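Local coordinates for protein carbohydrate kinase, FGGY (Novosphingobium aromaticivorans, PDB 3H6E) that probably phosphorylates a carbohydrate substrate at the expense of ATP, as is general among FGGY-family sugar kinases, at residues Val143-Pro151 with Trp194-Val202; Val331-Pro340 with Leu457-Val468. All coordinates share one frame; numbering follows the deposited sequence.

Contact 1 of 2, residues Val143-Pro151 with Trp194-Val202; sequences VMANATLLP and WAARFAPIV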
loop_
_atom_site.group_PDB
_atom_site.type_symbol
_atom_site.label_atom_id
_atom_site.label_comp_id
_atom_site.label_asym_id
_atom_site.label_seq_id
_atom_site.Cartn_x
_atom_site.Cartn_y
_atom_site.Cartn_z
ATOM N N VAL A 143 -12.285 -14.546 -24.995
ATOM C CA VAL A 143 -11.248 -13.523 -24.917
ATOM C C VAL A 143 -10.298 -13.745 -23.735
ATOM O O VAL A 143 -9.133 -13.351 -23.791
ATOM C CB VAL A 143 -11.858 -12.105 -24.855
ATOM C CG1 VAL A 143 -10.780 -11.061 -24.571
ATOM C CG2 VAL A 143 -12.589 -11.790 -26.156
HETATM N N MSE A 144 -10.790 -14.380 -22.674
HETATM C CA MSE A 144 -9.954 -14.659 -21.507
HETATM C C MSE A 144 -9.021 -15.851 -21.733
HETATM O O MSE A 144 -7.911 -15.888 -21.198
HETATM C CB MSE A 144 -10.802 -14.896 -20.255
HETATM C CG MSE A 144 -11.549 -13.672 -19.763
HETATM SE SE MSE A 144 -10.491 -12.035 -19.875
HETATM C CE MSE A 144 -9.047 -12.477 -18.635
ATOM N N ALA A 145 -9.473 -16.819 -22.524
ATOM C CA ALA A 145 -8.681 -18.017 -22.789
ATOM C C ALA A 145 -7.546 -17.755 -23.783
ATOM O O ALA A 145 -6.545 -18.469 -23.795
ATOM C CB ALA A 145 -9.574 -19.142 -23.282
ATOM N N ASN A 146 -7.714 -16.733 -24.615
ATOM C CA ASN A 146 -6.693 -16.350 -25.585
ATOM C C ASN A 146 -5.816 -15.246 -25.021
ATOM O O ASN A 146 -4.895 -14.761 -25.682
ATOM C CB ASN A 146 -7.347 -15.855 -26.876
ATOM C CG ASN A 146 -8.250 -16.898 -27.514
ATOM O OD1 ASN A 146 -9.205 -16.563 -28.221
ATOM N ND2 ASN A 146 -7.953 -18.171 -27.262
ATOM N N ALA A 147 -6.112 -14.847 -23.789
ATOM C CA ALA A 147 -5.513 -13.649 -23.224
ATOM C C ALA A 147 -4.158 -13.893 -22.576
ATOM O O ALA A 147 -3.907 -14.950 -22.006
ATOM C CB ALA A 147 -6.465 -13.011 -22.224
ATOM N N THR A 148 -3.284 -12.900 -22.687
ATOM C CA THR A 148 -2.114 -12.819 -21.838
ATOM C C THR A 148 -2.482 -11.926 -20.667
ATOM O O THR A 148 -3.027 -10.841 -20.856
ATOM C CB THR A 148 -0.920 -12.215 -22.582
ATOM O OG1 THR A 148 -0.486 -13.129 -23.595
ATOM C CG2 THR A 148 0.234 -11.936 -21.613
ATOM N N LEU A 149 -2.214 -12.392 -19.455
ATOM C CA LEU A 149 -2.543 -11.616 -18.268
ATOM C C LEU A 149 -1.307 -10.908 -17.737
ATOM O O LEU A 149 -0.185 -11.388 -17.901
ATOM C CB LEU A 149 -3.186 -12.498 -17.200
ATOM C CG LEU A 149 -4.609 -12.920 -17.566
ATOM C CD1 LEU A 149 -5.206 -13.843 -16.514
ATOM C CD2 LEU A 149 -5.481 -11.688 -17.768
ATOM N N LEU A 150 -1.523 -9.769 -17.092
ATOM C CA LEU A 150 -0.436 -8.848 -16.826
ATOM C C LEU A 150 -0.896 -7.754 -15.865
ATOM O O LEU A 150 -1.857 -7.034 -16.147
ATOM C CB LEU A 150 0.016 -8.251 -18.160
ATOM C CG LEU A 150 1.299 -7.436 -18.266
ATOM C CD1 LEU A 150 1.751 -7.348 -19.708
ATOM C CD2 LEU A 150 1.044 -6.073 -17.729
ATOM N N PRO A 151 -0.212 -7.627 -14.718
ATOM C CA PRO A 151 -0.609 -6.649 -13.699
ATOM C C PRO A 151 -0.664 -5.223 -14.244
ATOM O O PRO A 151 -0.035 -4.922 -15.254
ATOM C CB PRO A 151 0.501 -6.773 -12.647
ATOM C CG PRO A 151 1.051 -8.144 -12.835
ATOM C CD PRO A 151 0.973 -8.400 -14.309
ATOM N N TRP A 194 -5.318 -20.125 -14.880
ATOM C CA TRP A 194 -5.022 -18.696 -14.843
ATOM C C TRP A 194 -3.519 -18.430 -14.851
ATOM O O TRP A 194 -3.041 -17.530 -15.544
ATOM C CB TRP A 194 -5.670 -18.029 -13.626
ATOM C CG TRP A 194 -7.172 -17.931 -13.714
ATOM C CD1 TRP A 194 -7.953 -18.222 -14.795
ATOM C CD2 TRP A 194 -8.064 -17.475 -12.686
ATOM N NE1 TRP A 194 -9.277 -17.993 -14.498
ATOM C CE2 TRP A 194 -9.371 -17.531 -13.212
ATOM C CE3 TRP A 194 -7.884 -17.029 -11.372
ATOM C CZ2 TRP A 194 -10.492 -17.162 -12.470
ATOM C CZ3 TRP A 194 -8.996 -16.663 -10.638
ATOM C CH2 TRP A 194 -10.284 -16.732 -11.189
ATOM N N ALA A 195 -2.778 -19.218 -14.079
ATOM C CA ALA A 195 -1.333 -19.041 -13.965
ATOM C C ALA A 195 -0.641 -19.143 -15.319
ATOM O O ALA A 195 0.356 -18.469 -15.570
ATOM C CB ALA A 195 -0.747 -20.054 -12.991
ATOM N N ALA A 196 -1.186 -19.983 -16.192
ATOM C CA ALA A 196 -0.598 -20.205 -17.508
ATOM C C ALA A 196 -0.811 -19.019 -18.447
ATOM O O ALA A 196 -0.111 -18.881 -19.452
ATOM C CB ALA A 196 -1.156 -21.482 -18.126
ATOM N N ARG A 197 -1.779 -18.168 -18.121
ATOM C CA ARG A 197 -2.091 -17.010 -18.954
ATOM C C ARG A 197 -1.188 -15.806 -18.672
ATOM O O ARG A 197 -1.107 -14.887 -19.486
ATOM C CB ARG A 197 -3.547 -16.590 -18.764
ATOM C CG ARG A 197 -4.574 -17.663 -19.071
ATOM C CD ARG A 197 -5.968 -17.133 -18.760
ATOM N NE ARG A 197 -7.013 -18.140 -18.900
ATOM C CZ ARG A 197 -8.289 -17.931 -18.590
ATOM N NH1 ARG A 197 -8.675 -16.751 -18.116
ATOM N NH2 ARG A 197 -9.181 -18.900 -18.748
ATOM N N PHE A 198 -0.519 -15.810 -17.523
ATOM C CA PHE A 198 0.300 -14.668 -17.110
ATOM C C PHE A 198 1.619 -14.508 -17.872
ATOM O O PHE A 198 2.311 -15.483 -18.172
ATOM C CB PHE A 198 0.566 -14.712 -15.601
ATOM C CG PHE A 198 -0.514 -14.068 -14.780
ATOM C CD1 PHE A 198 -0.427 -12.732 -14.426
ATOM C CD2 PHE A 198 -1.622 -14.794 -14.372
ATOM C CE1 PHE A 198 -1.418 -12.133 -13.676
ATOM C CE2 PHE A 198 -2.620 -14.200 -13.622
ATOM C CZ PHE A 198 -2.516 -12.864 -13.275
ATOM N N ALA A 199 1.957 -13.259 -18.176
ATOM C CA ALA A 199 3.249 -12.934 -18.761
ATOM C C ALA A 199 4.368 -13.375 -17.822
ATOM O O ALA A 199 4.209 -13.326 -16.602
ATOM C CB ALA A 199 3.338 -11.451 -19.027
ATOM N N PRO A 200 5.504 -13.814 -18.388
ATOM C CA PRO A 200 6.612 -14.337 -17.581
ATOM C C PRO A 200 6.989 -13.383 -16.458
ATOM O O PRO A 200 7.119 -12.180 -16.687
ATOM C CB PRO A 200 7.755 -14.452 -18.592
ATOM C CG PRO A 200 7.066 -14.667 -19.896
ATOM C CD PRO A 200 5.806 -13.847 -19.830
ATOM N N ILE A 201 7.146 -13.917 -15.253
ATOM C CA ILE A 201 7.501 -13.099 -14.099
ATOM C C ILE A 201 8.937 -12.592 -14.177
ATOM O O ILE A 201 9.867 -13.344 -14.482
ATOM C CB ILE A 201 7.291 -13.856 -12.774
ATOM C CG1 ILE A 201 5.797 -13.942 -12.447
ATOM C CG2 ILE A 201 8.048 -13.168 -11.648
ATOM C CD1 ILE A 201 5.477 -14.781 -11.226
ATOM N N VAL A 202 9.096 -11.304 -13.902
ATOM C CA VAL A 202 10.392 -10.637 -13.935
ATOM C C VAL A 202 10.548 -9.838 -12.646
ATOM O O VAL A 202 9.565 -9.585 -11.946
ATOM C CB VAL A 202 10.500 -9.722 -15.179
ATOM C CG1 VAL A 202 11.108 -8.377 -14.844
ATOM C CG2 VAL A 202 11.270 -10.418 -16.289
#
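With CG set beside its backbone N (chi1 -72°), L149 sends CD1 alongside R197 CB, 3.9 Å away. The R197 chain is extended from CG to NE (chi3 -174°), which carries the guanidinium along the L149 side chain to the end of helix 141-145. The backbone itself sets L149 CB over the centre of the F198 ring. This CH-pi contact is well centred: L149 CB stands 3.7 Å from the F198 ring centroid, almost on the ring normal. L149 CD1 adds to it at one side of the ring, 3.9 Å from F198 CE2. P151 CD approaches the same ring at its edge, and T148 CG2 lies 4.1 Å from A199 CB.

Two backbone bonds grip L149. Its N reaches R197 O at 2.7 Å, and its O accepts A199 N at 2.9 Å. M144 O sits over one face of the R197 guanidinium, 3.3 Å from NH1, but the angle is too poor for a hydrogen bond. W194 CD1 lies against the opposite face, so the group is sandwiched. D137, on helix 129-139, fixes both layers through one carboxylate: OD1 forms a salt bridge with R197 NH1, and OD2 takes W194 NE1.

The bonds from L149 N and O to the residues flanking F198 make a single parallel bridge, through which the chain at 197-199 docks on edge strand 148-151 of the small antiparallel sheet it forms with strands 81-85 and 88-89, in the N-terminal domain of the FGGY fold.

Contact 2 of 2, residues Val331-Pro340 with Leu457-Val468; sequences VLRHGRMILP and LDTYRNRWQAEV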
loop_
_atom_site.group_PDB
_atom_site.type_symbol
_atom_site.label_atom_id
_atom_site.label_comp_id
_atom_site.label_asym_id
_atom_site.label_seq_id
_atom_site.Cartn_x
_atom_site.Cartn_y
_atom_site.Cartn_z
ATOM N N VAL A 331 -5.442 13.043 30.955
ATOM C CA VAL A 331 -6.138 11.911 30.350
ATOM C C VAL A 331 -5.643 10.628 30.996
ATOM O O VAL A 331 -6.418 9.789 31.456
ATOM C CB VAL A 331 -5.856 11.824 28.841
ATOM C CG1 VAL A 331 -6.199 10.434 28.311
ATOM C CG2 VAL A 331 -6.628 12.895 28.089
ATOM N N LEU A 332 -4.324 10.508 31.015
ATOM C CA LEU A 332 -3.618 9.372 31.574
ATOM C C LEU A 332 -4.101 9.044 32.984
ATOM O O LEU A 332 -4.626 7.954 33.236
ATOM C CB LEU A 332 -2.126 9.709 31.601
ATOM C CG LEU A 332 -1.062 8.677 31.231
ATOM C CD1 LEU A 332 -1.676 7.480 30.555
ATOM C CD2 LEU A 332 -0.019 9.334 30.333
ATOM N N ARG A 333 -3.938 9.999 33.896
ATOM C CA ARG A 333 -4.136 9.739 35.321
ATOM C C ARG A 333 -5.593 9.653 35.778
ATOM O O ARG A 333 -5.867 9.248 36.909
ATOM C CB ARG A 333 -3.359 10.751 36.173
ATOM C CG ARG A 333 -1.843 10.617 36.045
ATOM C CD ARG A 333 -1.131 10.965 37.348
ATOM N NE ARG A 333 0.287 10.605 37.324
ATOM C CZ ARG A 333 1.286 11.481 37.394
ATOM N NH1 ARG A 333 1.029 12.778 37.501
ATOM N NH2 ARG A 333 2.545 11.061 37.367
ATOM N N HIS A 334 -6.525 10.030 34.907
ATOM C CA HIS A 334 -7.940 9.867 35.223
ATOM C C HIS A 334 -8.518 8.624 34.560
ATOM O O HIS A 334 -9.705 8.332 34.700
ATOM C CB HIS A 334 -8.751 11.102 34.827
ATOM C CG HIS A 334 -8.680 12.217 35.824
ATOM N ND1 HIS A 334 -8.119 13.441 35.532
ATOM C CD2 HIS A 334 -9.092 12.288 37.112
ATOM C CE1 HIS A 334 -8.193 14.222 36.595
ATOM N NE2 HIS A 334 -8.778 13.547 37.568
ATOM N N GLY A 335 -7.674 7.894 33.839
ATOM C CA GLY A 335 -8.105 6.682 33.169
ATOM C C GLY A 335 -9.131 6.947 32.084
ATOM O O GLY A 335 -9.962 6.090 31.780
ATOM N N ARG A 336 -9.074 8.140 31.500
ATOM C CA ARG A 336 -9.970 8.500 30.406
ATOM C C ARG A 336 -9.538 7.780 29.137
ATOM O O ARG A 336 -8.469 8.066 28.595
ATOM C CB ARG A 336 -9.949 10.011 30.162
ATOM C CG ARG A 336 -10.239 10.868 31.380
ATOM C CD ARG A 336 -10.594 12.288 30.949
ATOM N NE ARG A 336 -10.372 13.265 32.010
ATOM C CZ ARG A 336 -11.204 13.463 33.025
ATOM N NH1 ARG A 336 -12.312 12.741 33.119
ATOM N NH2 ARG A 336 -10.925 14.376 33.947
HETATM N N MSE A 337 -10.360 6.854 28.651
HETATM C CA MSE A 337 -9.957 6.060 27.495
HETATM C C MSE A 337 -11.098 5.542 26.607
HETATM O O MSE A 337 -12.278 5.678 26.936
HETATM C CB MSE A 337 -9.084 4.897 27.953
HETATM C CG MSE A 337 -9.837 3.859 28.746
HETATM SE SE MSE A 337 -8.626 2.591 29.578
HETATM C CE MSE A 337 -9.863 1.093 29.732
ATOM N N ILE A 338 -10.709 4.941 25.483
ATOM C CA ILE A 338 -11.633 4.467 24.452
ATOM C C ILE A 338 -11.436 2.981 24.193
ATOM O O ILE A 338 -10.310 2.528 24.005
ATOM C CB ILE A 338 -11.374 5.186 23.115
ATOM C CG1 ILE A 338 -11.423 6.704 23.295
ATOM C CG2 ILE A 338 -12.355 4.713 22.045
ATOM C CD1 ILE A 338 -10.778 7.473 22.153
ATOM N N LEU A 339 -12.526 2.224 24.162
ATOM C CA LEU A 339 -12.453 0.798 23.858
ATOM C C LEU A 339 -12.846 0.508 22.406
ATOM O O LEU A 339 -13.792 1.096 21.887
ATOM C CB LEU A 339 -13.338 0.005 24.818
ATOM C CG LEU A 339 -13.164 0.314 26.307
ATOM C CD1 LEU A 339 -13.962 -0.666 27.144
ATOM C CD2 LEU A 339 -11.701 0.284 26.710
ATOM N N PRO A 340 -12.105 -0.397 21.747
ATOM C CA PRO A 340 -12.361 -0.846 20.370
ATOM C C PRO A 340 -13.681 -1.604 20.279
ATOM O O PRO A 340 -14.078 -2.220 21.266
ATOM C CB PRO A 340 -11.201 -1.811 20.093
ATOM C CG PRO A 340 -10.150 -1.460 21.093
ATOM C CD PRO A 340 -10.898 -1.021 22.312
ATOM N N LEU A 457 2.326 5.183 30.987
ATOM C CA LEU A 457 1.541 4.515 29.952
ATOM C C LEU A 457 1.274 3.028 30.212
ATOM O O LEU A 457 0.335 2.462 29.656
ATOM C CB LEU A 457 2.207 4.709 28.587
ATOM C CG LEU A 457 1.281 4.947 27.393
ATOM C CD1 LEU A 457 0.261 6.024 27.721
ATOM C CD2 LEU A 457 2.095 5.330 26.165
ATOM N N ASP A 458 2.092 2.399 31.050
ATOM C CA ASP A 458 1.868 1.000 31.411
ATOM C C ASP A 458 0.561 0.836 32.173
ATOM O O ASP A 458 -0.321 0.089 31.753
ATOM C CB ASP A 458 3.014 0.458 32.264
ATOM C CG ASP A 458 4.175 -0.045 31.434
ATOM O OD1 ASP A 458 5.333 0.142 31.865
ATOM O OD2 ASP A 458 3.934 -0.629 30.358
ATOM N N THR A 459 0.453 1.526 33.303
ATOM C CA THR A 459 -0.762 1.501 34.106
ATOM C C THR A 459 -1.956 1.733 33.194
ATOM O O THR A 459 -2.953 1.015 33.255
ATOM C CB THR A 459 -0.736 2.599 35.188
ATOM O OG1 THR A 459 0.531 2.583 35.858
ATOM C CG2 THR A 459 -1.852 2.388 36.202
ATOM N N TYR A 460 -1.829 2.738 32.334
ATOM C CA TYR A 460 -2.863 3.081 31.366
ATOM C C TYR A 460 -3.186 1.907 30.450
ATOM O O TYR A 460 -4.327 1.447 30.400
ATOM C CB TYR A 460 -2.406 4.277 30.537
ATOM C CG TYR A 460 -3.483 4.927 29.698
ATOM C CD1 TYR A 460 -4.343 5.873 30.245
ATOM C CD2 TYR A 460 -3.622 4.614 28.352
ATOM C CE1 TYR A 460 -5.317 6.480 29.475
ATOM C CE2 TYR A 460 -4.595 5.215 27.575
ATOM C CZ TYR A 460 -5.439 6.146 28.139
ATOM O OH TYR A 460 -6.403 6.747 27.364
ATOM N N ARG A 461 -2.181 1.417 29.727
ATOM C CA ARG A 461 -2.398 0.299 28.815
ATOM C C ARG A 461 -2.870 -0.936 29.560
ATOM O O ARG A 461 -3.696 -1.693 29.055
ATOM C CB ARG A 461 -1.144 -0.045 28.013
ATOM C CG ARG A 461 -1.363 -1.249 27.100
ATOM C CD ARG A 461 -0.196 -1.509 26.161
ATOM N NE ARG A 461 0.733 -2.502 26.689
ATOM C CZ ARG A 461 1.560 -3.218 25.934
ATOM N NH1 ARG A 461 1.564 -3.053 24.617
ATOM N NH2 ARG A 461 2.375 -4.103 26.492
ATOM N N ASN A 462 -2.330 -1.141 30.757
ATOM C CA ASN A 462 -2.745 -2.258 31.596
ATOM C C ASN A 462 -4.244 -2.208 31.871
ATOM O O ASN A 462 -4.950 -3.203 31.688
ATOM C CB ASN A 462 -1.947 -2.285 32.900
ATOM C CG ASN A 462 -0.538 -2.810 32.706
ATOM O OD1 ASN A 462 -0.321 -3.768 31.964
ATOM N ND2 ASN A 462 0.426 -2.189 33.376
ATOM N N ARG A 463 -4.726 -1.043 32.299
ATOM C CA ARG A 463 -6.160 -0.842 32.480
ATOM C C ARG A 463 -6.909 -1.075 31.169
ATOM O O ARG A 463 -7.845 -1.872 31.115
ATOM C CB ARG A 463 -6.460 0.557 33.034
ATOM C CG ARG A 463 -6.645 0.590 34.546
ATOM C CD ARG A 463 -5.351 0.901 35.285
ATOM N NE ARG A 463 -5.423 2.164 36.022
ATOM C CZ ARG A 463 -5.114 3.357 35.518
ATOM N NH1 ARG A 463 -4.707 3.476 34.259
ATOM N NH2 ARG A 463 -5.213 4.439 36.279
ATOM N N TRP A 464 -6.480 -0.383 30.118
ATOM C CA TRP A 464 -7.081 -0.528 28.793
ATOM C C TRP A 464 -7.199 -1.996 28.388
ATOM O O TRP A 464 -8.293 -2.485 28.105
ATOM C CB TRP A 464 -6.267 0.248 27.751
ATOM C CG TRP A 464 -6.869 0.258 26.373
ATOM C CD1 TRP A 464 -7.941 0.992 25.950
ATOM C CD2 TRP A 464 -6.422 -0.489 25.233
ATOM N NE1 TRP A 464 -8.194 0.741 24.622
ATOM C CE2 TRP A 464 -7.276 -0.163 24.158
ATOM C CE3 TRP A 464 -5.386 -1.406 25.019
ATOM C CZ2 TRP A 464 -7.125 -0.720 22.890
ATOM C CZ3 TRP A 464 -5.242 -1.961 23.756
ATOM C CH2 TRP A 464 -6.107 -1.616 22.709
ATOM N N GLN A 465 -6.067 -2.692 28.368
ATOM C CA GLN A 465 -6.039 -4.101 27.991
ATOM C C GLN A 465 -7.004 -4.931 28.832
ATOM O O GLN A 465 -7.828 -5.674 28.294
ATOM C CB GLN A 465 -4.618 -4.659 28.095
ATOM C CG GLN A 465 -3.725 -4.276 26.926
ATOM C CD GLN A 465 -2.327 -4.847 27.050
ATOM O OE1 GLN A 465 -1.450 -4.559 26.232
ATOM N NE2 GLN A 465 -2.109 -5.659 28.080
ATOM N N ALA A 466 -6.902 -4.795 30.152
ATOM C CA ALA A 466 -7.798 -5.498 31.063
ATOM C C ALA A 466 -9.256 -5.251 30.681
ATOM O O ALA A 466 -10.027 -6.192 30.485
ATOM C CB ALA A 466 -7.540 -5.068 32.499
ATOM N N GLU A 467 -9.622 -3.978 30.567
ATOM C CA GLU A 467 -10.978 -3.597 30.188
ATOM C C GLU A 467 -11.437 -4.258 28.891
ATOM O O GLU A 467 -12.543 -4.793 28.821
ATOM C CB GLU A 467 -11.093 -2.077 30.073
ATOM C CG GLU A 467 -11.200 -1.371 31.413
ATOM C CD GLU A 467 -12.570 -1.524 32.039
ATOM O OE1 GLU A 467 -13.578 -1.367 31.316
ATOM O OE2 GLU A 467 -12.639 -1.799 33.255
ATOM N N VAL A 468 -10.589 -4.220 27.867
ATOM C CA VAL A 468 -10.925 -4.821 26.579
ATOM C C VAL A 468 -11.365 -6.272 26.740
ATOM O O VAL A 468 -12.386 -6.686 26.191
ATOM C CB VAL A 468 -9.742 -4.755 25.597
ATOM C CG1 VAL A 468 -10.000 -5.646 24.391
ATOM C CG2 VAL A 468 -9.490 -3.319 25.168
#
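Y460 and W464, one helical turn apart, point the polar edges of their rings at successive parts of 331-340. With CG anti to the backbone N (chi1 -168°), the Y460 ring reaches out from the helix, and R336 O, near the ring plane, accepts Y460 OH at 2.7 Å. I338 O, only 4° out of the indole plane, accepts W464 NE1 at 2.8 Å. Selenomethionine M337 makes Met-aromatic contacts with both rings: its SE stands above the Y460 face, 5.1 Å from the centroid, and at the edge of the W464 five-membered ring.

Helix 457-468 thus runs beside strand 337-339, with axes 9.2 Å apart and 29° from parallel. The strand pairs antiparallel with 355-357 in the C-terminal half of this FGGY kinase, and the helix touches that partner through E467 on I357. Ahead of the strand, helix 328-333 ends in a Schellman motif at G335, which has positive phi, and the turn brings R336 O to the tyrosine.

Further along, L339 and W464 pass alongside one another, running opposite ways, with L339 CD2 3.9 Å from W464 CD1. P340 CG meets W464 CZ2 obliquely at 3.6 Å, while P340 CD touches V468 CG2, itself centred over one indole face.

Contact 1 and contact 2 lie on opposite sides of the chain's centre, about 24 Å and 31 Å from it, and their own centres are about 52 Å apart. Nearest atoms are about 34 Å apart, so neither touches the other. Both segments of contact 1 (143-151 with 194-202) precede those of contact 2 (331-340 with 457-468) in the chain, each contact joining pieces of its own half. Contact 1 falls in the N-terminal FGGY region and contact 2 involves the C-terminal one. In this family sugar and ATP generally bind in the cleft between the two actin-like domains.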